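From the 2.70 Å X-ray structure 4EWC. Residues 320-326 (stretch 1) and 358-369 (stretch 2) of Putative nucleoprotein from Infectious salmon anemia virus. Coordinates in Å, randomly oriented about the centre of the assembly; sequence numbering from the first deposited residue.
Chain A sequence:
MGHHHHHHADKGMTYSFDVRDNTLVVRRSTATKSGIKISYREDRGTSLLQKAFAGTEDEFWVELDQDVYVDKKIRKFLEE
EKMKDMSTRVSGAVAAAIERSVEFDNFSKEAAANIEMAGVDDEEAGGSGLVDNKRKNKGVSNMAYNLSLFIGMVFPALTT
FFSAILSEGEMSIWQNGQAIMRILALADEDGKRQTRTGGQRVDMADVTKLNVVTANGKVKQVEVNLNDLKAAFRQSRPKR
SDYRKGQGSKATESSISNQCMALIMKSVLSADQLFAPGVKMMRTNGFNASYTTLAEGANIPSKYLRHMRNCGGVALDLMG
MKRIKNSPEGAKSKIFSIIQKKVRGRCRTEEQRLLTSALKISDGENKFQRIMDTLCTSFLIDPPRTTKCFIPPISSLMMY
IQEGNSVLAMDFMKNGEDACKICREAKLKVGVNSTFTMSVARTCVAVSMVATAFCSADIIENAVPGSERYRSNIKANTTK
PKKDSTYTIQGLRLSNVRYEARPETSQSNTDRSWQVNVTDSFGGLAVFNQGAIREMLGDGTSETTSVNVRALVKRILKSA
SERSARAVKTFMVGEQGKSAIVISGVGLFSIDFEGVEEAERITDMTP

Stretch 1 (320-326) GMKRIKN
Stretch 2, residues 358-369: ALKISDGENKFQ

One lysine does most of the joining: Lys 325, with 116 Å² covered, lays its chain over a face of the Phe 368 ring and spends its ammonium on a loop carbonyl, Lys 325 NZ donating to Asp 363 O at 3.1 Å. Stretch 1 is helical throughout, continuing a helix that begins earlier. Stretch 2 is largely irregular: Leu 359 (-74/124) and Lys 360 (-133/138) are extended, Ile 361 turns (-60/-15), and Lys 367 has positive phi (70/-9). The nearest CA atoms, 5.9 Å apart, belong to Lys 325 and Ile 361.

Lys 325 points toward the loop with chi1 to chi4 t, p, t, p. Chi1 t puts Lys 325 CG 3.9 Å from the Phe 368 ring centroid, 15° off the normal, a CH-pi contact; beyond it the chain bends at chi2 and chi4. Lys 325 CE lies 3.7 Å from Phe 368 CD2 and 3.5 Å from Ile 361 O. Lys 325 NZ is 5.0 Å from the Phe 368 ring centroid, so any cation-pi attraction is weak at most. Phe 368 (chi1 t, chi2 -82°) is buried and offers a flat apolar surface to the methylenes.

Ile 361 (t, p) starts sideways, but its end comes nearer: Ile 361 CD1 meets Lys 325 CD and Ile 324 O, each at 3.7 Å. One helical turn before Lys 325, selenomethionine Met 321 (m, t, p) has its CA-to-CB bond toward stretch 2 and brings its CE 3.5 Å from CD1 of buried Leu 359 (m, t). Its long unbranched chain reaches the branched leucine, an apolar contact suiting two buried residues; together the stretches bury 363 Å².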

# COMPACT_ATOMS: atom_id res chain seq x y z
N GLY A 320 19.38 17.67 -21.57
CA GLY A 320 20.16 18.01 -22.74
C GLY A 320 19.64 19.29 -23.38
O GLY A 320 20.42 20.13 -23.84
N MSE A 321 18.31 19.43 -23.39
CA MSE A 321 17.64 20.58 -23.98
C MSE A 321 17.86 21.85 -23.15
O MSE A 321 17.98 22.94 -23.71
CB MSE A 321 16.14 20.33 -24.15
CG MSE A 321 15.78 19.57 -25.40
SE MSE A 321 13.87 19.15 -25.57
CE MSE A 321 13.21 20.99 -25.77
N LYS A 322 17.90 21.71 -21.83
CA LYS A 322 18.08 22.86 -20.94
C LYS A 322 19.52 23.35 -21.00
O LYS A 322 19.79 24.55 -21.01
CB LYS A 322 17.68 22.49 -19.50
CG LYS A 322 17.92 23.56 -18.46
CD LYS A 322 17.62 23.02 -17.06
CE LYS A 322 17.65 24.13 -16.03
NZ LYS A 322 17.28 23.65 -14.67
N ARG A 323 20.44 22.39 -21.05
CA ARG A 323 21.87 22.67 -21.03
C ARG A 323 22.28 23.43 -22.28
O ARG A 323 23.02 24.40 -22.23
CB ARG A 323 22.66 21.37 -20.95
CG ARG A 323 24.15 21.54 -21.05
CD ARG A 323 24.84 20.17 -21.11
NE ARG A 323 24.32 19.24 -20.11
CZ ARG A 323 24.68 19.23 -18.82
NH1 ARG A 323 25.56 20.10 -18.36
NH2 ARG A 323 24.14 18.34 -17.99
N ILE A 324 21.77 22.96 -23.41
CA ILE A 324 21.97 23.61 -24.69
C ILE A 324 21.16 24.91 -24.81
O ILE A 324 21.40 25.72 -25.70
CB ILE A 324 21.59 22.66 -25.83
CG1 ILE A 324 22.31 23.06 -27.12
CG2 ILE A 324 20.08 22.61 -26.01
CD1 ILE A 324 22.36 21.96 -28.17
N LYS A 325 20.18 25.10 -23.92
CA LYS A 325 19.42 26.34 -23.91
C LYS A 325 20.28 27.47 -23.36
O LYS A 325 20.12 28.63 -23.74
CB LYS A 325 18.12 26.20 -23.08
CG LYS A 325 17.30 27.48 -22.89
CD LYS A 325 16.72 27.99 -24.20
CE LYS A 325 15.90 29.26 -23.97
NZ LYS A 325 16.66 30.30 -23.24
N ASN A 326 21.21 27.13 -22.47
CA ASN A 326 22.12 28.10 -21.87
C ASN A 326 23.45 28.20 -22.63
O ASN A 326 23.72 29.21 -23.29
CB ASN A 326 22.36 27.77 -20.40
CG ASN A 326 21.06 27.61 -19.63
OD1 ASN A 326 20.06 28.29 -19.91
ND2 ASN A 326 21.06 26.71 -18.64
N ALA A 358 6.19 23.81 -27.91
CA ALA A 358 6.17 25.14 -27.36
C ALA A 358 7.54 25.61 -26.82
O ALA A 358 7.79 26.80 -26.70
CB ALA A 358 5.11 25.24 -26.28
N LEU A 359 8.43 24.68 -26.50
CA LEU A 359 9.78 25.07 -26.06
C LEU A 359 10.61 25.57 -27.23
O LEU A 359 10.80 24.87 -28.23
CB LEU A 359 10.52 23.93 -25.39
CG LEU A 359 9.95 23.45 -24.06
CD1 LEU A 359 10.44 22.04 -23.83
CD2 LEU A 359 10.36 24.37 -22.92
N LYS A 360 11.12 26.79 -27.09
CA LYS A 360 11.91 27.39 -28.15
C LYS A 360 13.19 28.00 -27.61
O LYS A 360 13.20 28.65 -26.55
CB LYS A 360 11.07 28.42 -28.90
CG LYS A 360 10.13 27.76 -29.89
CD LYS A 360 8.91 28.61 -30.17
CE LYS A 360 8.05 27.93 -31.21
NZ LYS A 360 6.73 28.58 -31.34
N ILE A 361 14.27 27.79 -28.36
CA ILE A 361 15.59 28.26 -27.98
C ILE A 361 15.65 29.79 -27.84
O ILE A 361 16.58 30.34 -27.26
CB ILE A 361 16.64 27.81 -29.01
CG1 ILE A 361 18.05 27.85 -28.41
CG2 ILE A 361 16.55 28.66 -30.26
CD1 ILE A 361 18.31 26.79 -27.36
N SER A 362 14.63 30.46 -28.36
CA SER A 362 14.55 31.91 -28.29
C SER A 362 13.48 32.38 -27.31
O SER A 362 12.61 33.18 -27.66
CB SER A 362 14.24 32.47 -29.68
OG SER A 362 13.13 31.80 -30.26
N ASP A 363 13.54 31.88 -26.07
CA ASP A 363 12.61 32.32 -25.03
C ASP A 363 13.39 32.82 -23.82
O ASP A 363 14.57 32.51 -23.66
CB ASP A 363 11.68 31.19 -24.61
CG ASP A 363 10.73 30.77 -25.72
OD1 ASP A 363 10.22 31.65 -26.44
OD2 ASP A 363 10.50 29.54 -25.86
N GLY A 364 12.72 33.60 -22.97
CA GLY A 364 13.33 34.09 -21.76
C GLY A 364 13.61 32.94 -20.82
O GLY A 364 13.09 31.85 -21.02
N GLU A 365 14.43 33.17 -19.80
CA GLU A 365 14.73 32.13 -18.82
C GLU A 365 13.42 31.64 -18.19
O GLU A 365 13.07 30.47 -18.32
CB GLU A 365 15.69 32.64 -17.74
N ASN A 366 12.71 32.55 -17.53
CA ASN A 366 11.34 32.27 -17.11
C ASN A 366 10.50 32.02 -18.36
O ASN A 366 10.87 32.45 -19.45
CB ASN A 366 10.77 33.44 -16.30
N LYS A 367 9.39 31.31 -18.21
CA LYS A 367 8.48 31.03 -19.32
C LYS A 367 9.07 30.06 -20.35
O LYS A 367 8.38 29.62 -21.27
CB LYS A 367 7.96 32.31 -19.99
N PHE A 368 10.36 29.75 -20.21
CA PHE A 368 10.90 28.58 -20.86
C PHE A 368 10.97 27.55 -19.75
O PHE A 368 10.64 26.39 -19.93
CB PHE A 368 12.29 28.84 -21.43
CG PHE A 368 12.98 27.59 -21.91
CD1 PHE A 368 13.65 26.76 -21.01
CD2 PHE A 368 12.93 27.23 -23.25
CE1 PHE A 368 14.27 25.60 -21.45
CE2 PHE A 368 13.55 26.07 -23.69
CZ PHE A 368 14.21 25.26 -22.80
N GLN A 369 11.43 28.01 -18.59
CA GLN A 369 11.40 27.19 -17.39
C GLN A 369 9.95 26.86 -17.05
O GLN A 369 9.66 25.73 -16.67
CB GLN A 369 12.10 27.87 -16.21